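Mevalonate diphosphate decarboxylase (PDB 3LTO) probably catalyses the ATP-dependent decarboxylation of mevalonate diphosphate, a step in isoprenoid lipid biosynthesis. Local coordinates at residues S265-F270 / P278-D283; V288-R293 / R301-D306. All blocks are in the same frame, centred on the assembly; numbering follows the deposited sequence.

Contact 1. Residues S265-F270 / P278-D283; sequences SVIEKF and PVVTMD
Pro278 O accepts a hydrogen bond from Trp271 NE1, while the ring of the same proline packs against Ile267. The bond ties the last turns of helix 258-274 to the start of strand 279-281. This is a helix-loop-strand unit of the mevalonate diphosphate decarboxylase C-terminal domain, which is of the GHMP kinase type. The helix lies against a four-stranded antiparallel sheet, in which 279-281 is an outermost strand within the chain. Between the two segments the contact is apolar and small, with 140 Å² buried in all. Ile267 is its centre. CG2 of Ile267 is the branch that does the touching. It stands anti to the backbone N because chi1 is -69°, and this carries it off the helix to meet the strand. There it reaches CG2 of Val280 at 4.0 Å, the two side chains running at a slant to each other. The same methyl of Ile267 lies 4.3 Å from CG of Pro278. One methyl therefore meets both Pro278, just before the strand, and Val280 within it. Farther along the helix, the ring of Phe270 goes to Leu299 of helix 297-308. Val279 turns away from helix 258-274 and rests on Trp228 and Ile231 of helix 228-247. At the far end of 278-283, Lys15 NZ forms a salt bridge with Asp283 OD1 and a hydrogen bond to Met282 O.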
# COMPACT_ATOMS: atom_id res chain seq x y z
N SER A 265 32.36 5.44 20.10
CA SER A 265 32.79 4.88 21.38
C SER A 265 32.61 5.91 22.48
O SER A 265 32.20 5.59 23.59
CB SER A 265 34.27 4.47 21.30
OG SER A 265 34.74 4.02 22.55
N VAL A 266 32.92 7.17 22.17
CA VAL A 266 32.77 8.23 23.14
C VAL A 266 31.30 8.40 23.53
O VAL A 266 30.97 8.56 24.70
CB VAL A 266 33.33 9.57 22.59
CG1 VAL A 266 32.85 10.74 23.43
CG2 VAL A 266 34.86 9.53 22.61
N ILE A 267 30.42 8.34 22.54
CA ILE A 267 29.00 8.48 22.82
C ILE A 267 28.52 7.36 23.75
O ILE A 267 27.73 7.61 24.66
CB ILE A 267 28.17 8.48 21.51
CG1 ILE A 267 28.45 9.76 20.72
CG2 ILE A 267 26.69 8.38 21.82
CD1 ILE A 267 27.95 9.75 19.30
N GLU A 268 28.99 6.14 23.53
CA GLU A 268 28.60 5.02 24.37
C GLU A 268 29.04 5.26 25.80
O GLU A 268 28.26 5.12 26.74
CB GLU A 268 29.22 3.72 23.87
CG GLU A 268 28.75 3.27 22.52
CD GLU A 268 29.34 1.93 22.13
OE1 GLU A 268 30.58 1.83 21.99
OE2 GLU A 268 28.56 0.97 21.96
N LYS A 269 30.31 5.63 25.97
CA LYS A 269 30.85 5.90 27.30
C LYS A 269 30.07 7.04 27.93
O LYS A 269 29.79 7.02 29.13
CB LYS A 269 32.34 6.26 27.22
CG LYS A 269 33.27 5.11 26.87
CD LYS A 269 34.71 5.60 26.70
CE LYS A 269 35.68 4.48 26.35
NZ LYS A 269 35.86 3.52 27.48
N PHE A 270 29.72 8.05 27.13
CA PHE A 270 28.96 9.19 27.64
C PHE A 270 27.63 8.68 28.20
O PHE A 270 27.24 9.06 29.29
CB PHE A 270 28.68 10.21 26.52
CG PHE A 270 27.99 11.45 27.00
CD1 PHE A 270 28.70 12.46 27.65
CD2 PHE A 270 26.61 11.61 26.82
CE1 PHE A 270 28.06 13.62 28.11
CE2 PHE A 270 25.97 12.77 27.28
CZ PHE A 270 26.69 13.77 27.92
N PRO A 278 22.03 10.96 23.53
CA PRO A 278 21.33 11.14 22.26
C PRO A 278 21.01 9.84 21.52
O PRO A 278 21.61 8.79 21.76
CB PRO A 278 22.30 11.99 21.47
CG PRO A 278 23.61 11.37 21.84
CD PRO A 278 23.48 11.17 23.35
N VAL A 279 20.04 9.92 20.62
CA VAL A 279 19.70 8.79 19.79
C VAL A 279 20.67 9.02 18.63
O VAL A 279 20.89 10.16 18.22
CB VAL A 279 18.23 8.85 19.34
CG1 VAL A 279 18.01 7.96 18.12
CG2 VAL A 279 17.33 8.42 20.49
N VAL A 280 21.26 7.94 18.12
CA VAL A 280 22.24 8.03 17.06
C VAL A 280 21.93 7.17 15.84
O VAL A 280 21.47 6.04 15.97
CB VAL A 280 23.64 7.63 17.60
CG1 VAL A 280 24.71 7.83 16.53
CG2 VAL A 280 23.96 8.44 18.85
N THR A 281 22.18 7.73 14.66
CA THR A 281 21.96 7.01 13.41
C THR A 281 22.94 7.49 12.37
O THR A 281 23.55 8.55 12.51
CB THR A 281 20.58 7.25 12.79
OG1 THR A 281 19.66 7.67 13.79
CG2 THR A 281 20.09 5.99 12.15
N MSE A 282 23.04 6.69 11.31
CA MSE A 282 23.89 6.97 10.17
C MSE A 282 23.20 6.45 8.92
O MSE A 282 22.51 5.43 8.96
CB MSE A 282 25.22 6.23 10.28
CG MSE A 282 26.09 6.59 11.46
SE MSE A 282 27.82 5.75 11.24
CE MSE A 282 28.66 7.07 10.09
N ASP A 283 23.39 7.14 7.80
CA ASP A 283 22.84 6.71 6.52
C ASP A 283 24.00 6.13 5.73
O ASP A 283 25.07 5.88 6.29
CB ASP A 283 22.21 7.88 5.78
CG ASP A 283 20.95 8.37 6.43
OD1 ASP A 283 20.13 7.51 6.86
OD2 ASP A 283 20.76 9.60 6.52

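Contact 2. Residues V288-R293 / R301-D306; sequences VHLLYR and RQFKSD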
# COMPACT_ATOMS: atom_id res chain seq x y z
N VAL A 288 27.59 11.44 11.21
CA VAL A 288 26.91 10.78 12.32
C VAL A 288 25.84 11.74 12.85
O VAL A 288 26.14 12.88 13.18
CB VAL A 288 27.89 10.42 13.46
CG1 VAL A 288 27.12 9.87 14.65
CG2 VAL A 288 28.90 9.38 12.97
N HIS A 289 24.61 11.25 12.91
CA HIS A 289 23.49 12.06 13.38
C HIS A 289 23.13 11.85 14.84
O HIS A 289 23.02 10.72 15.33
CB HIS A 289 22.25 11.81 12.52
CG HIS A 289 22.43 12.18 11.08
ND1 HIS A 289 21.84 13.29 10.52
CD2 HIS A 289 23.18 11.61 10.11
CE1 HIS A 289 22.23 13.39 9.26
NE2 HIS A 289 23.04 12.39 8.99
N LEU A 290 22.94 12.97 15.53
CA LEU A 290 22.55 12.95 16.92
C LEU A 290 21.14 13.54 17.01
O LEU A 290 20.81 14.50 16.32
CB LEU A 290 23.50 13.81 17.76
CG LEU A 290 25.00 13.49 17.78
CD1 LEU A 290 25.66 14.35 18.85
CD2 LEU A 290 25.22 12.00 18.08
N LEU A 291 20.32 12.94 17.87
CA LEU A 291 18.95 13.40 18.10
C LEU A 291 18.77 13.47 19.60
O LEU A 291 18.99 12.48 20.31
CB LEU A 291 17.94 12.44 17.48
CG LEU A 291 17.83 12.50 15.95
CD1 LEU A 291 16.89 11.42 15.45
CD2 LEU A 291 17.34 13.88 15.54
N TYR A 292 18.37 14.64 20.09
CA TYR A 292 18.16 14.88 21.51
C TYR A 292 16.73 15.31 21.75
O TYR A 292 16.11 15.90 20.87
CB TYR A 292 19.07 16.01 22.00
CG TYR A 292 20.54 15.69 22.13
CD1 TYR A 292 21.04 15.05 23.25
CD2 TYR A 292 21.44 16.08 21.13
CE1 TYR A 292 22.40 14.80 23.39
CE2 TYR A 292 22.80 15.84 21.26
CZ TYR A 292 23.27 15.20 22.39
OH TYR A 292 24.62 14.97 22.53
N ARG A 293 16.22 15.02 22.94
CA ARG A 293 14.87 15.43 23.31
C ARG A 293 14.89 16.94 23.55
O ARG A 293 15.94 17.51 23.84
CB ARG A 293 14.44 14.73 24.60
CG ARG A 293 14.15 13.26 24.46
CD ARG A 293 13.58 12.68 25.75
NE ARG A 293 14.59 12.01 26.55
CZ ARG A 293 15.42 12.61 27.39
NH1 ARG A 293 15.34 13.91 27.57
NH2 ARG A 293 16.33 11.90 28.03
N ARG A 301 24.55 20.36 24.92
CA ARG A 301 25.60 21.36 24.95
C ARG A 301 26.79 20.83 25.75
O ARG A 301 27.95 21.09 25.42
CB ARG A 301 25.08 22.66 25.57
CG ARG A 301 26.10 23.79 25.64
CD ARG A 301 25.49 25.10 26.16
NE ARG A 301 26.52 26.04 26.61
CZ ARG A 301 27.50 26.51 25.84
NH1 ARG A 301 27.59 26.14 24.56
NH2 ARG A 301 28.41 27.35 26.33
N GLN A 302 26.50 20.06 26.80
CA GLN A 302 27.56 19.48 27.62
C GLN A 302 28.38 18.46 26.83
O GLN A 302 29.60 18.40 26.94
CB GLN A 302 26.95 18.82 28.87
CG GLN A 302 27.96 18.11 29.76
CD GLN A 302 27.30 17.45 30.98
OE1 GLN A 302 27.97 16.77 31.76
NE2 GLN A 302 26.00 17.66 31.13
N PHE A 303 27.71 17.65 26.01
CA PHE A 303 28.42 16.65 25.22
C PHE A 303 29.22 17.31 24.08
O PHE A 303 30.35 16.91 23.79
CB PHE A 303 27.44 15.62 24.65
CG PHE A 303 28.10 14.57 23.82
CD1 PHE A 303 28.28 14.75 22.45
CD2 PHE A 303 28.61 13.42 24.41
CE1 PHE A 303 28.96 13.81 21.68
CE2 PHE A 303 29.30 12.46 23.65
CZ PHE A 303 29.48 12.67 22.28
N LYS A 304 28.64 18.32 23.45
CA LYS A 304 29.31 19.02 22.37
C LYS A 304 30.57 19.68 22.93
O LYS A 304 31.65 19.62 22.33
CB LYS A 304 28.39 20.09 21.78
CG LYS A 304 29.03 20.99 20.73
CD LYS A 304 28.00 21.97 20.17
CE LYS A 304 28.56 22.77 19.01
NZ LYS A 304 27.49 23.51 18.25
N SER A 305 30.41 20.32 24.08
CA SER A 305 31.52 21.01 24.73
C SER A 305 32.62 20.03 25.13
O SER A 305 33.78 20.22 24.78
CB SER A 305 31.02 21.74 25.99
OG SER A 305 30.09 22.76 25.67
N ASP A 306 32.24 18.99 25.86
CA ASP A 306 33.21 18.02 26.35
C ASP A 306 33.78 17.01 25.36
O ASP A 306 34.85 16.45 25.61
CB ASP A 306 32.65 17.26 27.56
CG ASP A 306 32.34 18.17 28.74
OD1 ASP A 306 32.92 19.28 28.82
OD2 ASP A 306 31.53 17.78 29.60
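Tyr292 lays its hydroxyl against the base of the Phe303 side chain. Its OH is 3.6 Å from Phe303 CB and 3.7 Å from Phe303 CD1. The two side chains cross at about a right angle, and the oxygen comes to the Phe303 ring obliquely. Leu290, two residues earlier on the strand and facing the same way, approaches the ring obliquely too. Its CD1 is 4.4 Å from CE1 of Phe303. Phe303 reaches the strand with CG anti to the backbone N (chi1 180°), which extends the ring from helix 297-308 toward the sheet. The contact is a strand-to-helix packing in the C-terminal domain, in which strand 288-292 is followed by a helix that returns to it. Val266 and Ile267 of helix 258-274 also touch Phe303. On the helix itself, Ser305 OG and Ser305 N both donate to Arg301 O, from opposite faces of the carbonyl plane. The OG bond is 2.7 Å long. All three residues that meet across the contact are buried. Since the phenol oxygen meets carbon atoms here, strand and helix are joined by van der Waals and hydrophobic packing.

Contacts 1 and 2 follow one another along the chain, and their centres are about 9 Å apart. Their strands are antiparallel neighbours in one sheet. Val279 N is 2.8 Å from Leu291 O, and Thr281 O is 2.9 Å from His289 N, both probable hydrogen bonds. The helices meet as well. The rings of Phe270 and Phe303 pack edge-to-face, with Phe270 CG 3.3 Å from Phe303 CD2. Pro278 CB lies 3.4 Å from Tyr292 CE1. Ile267 of contact 1 also touches Leu290 of contact 2, so the two contacts share one apolar core. This is structural packing between two helices and the sheet of the C-terminal domain.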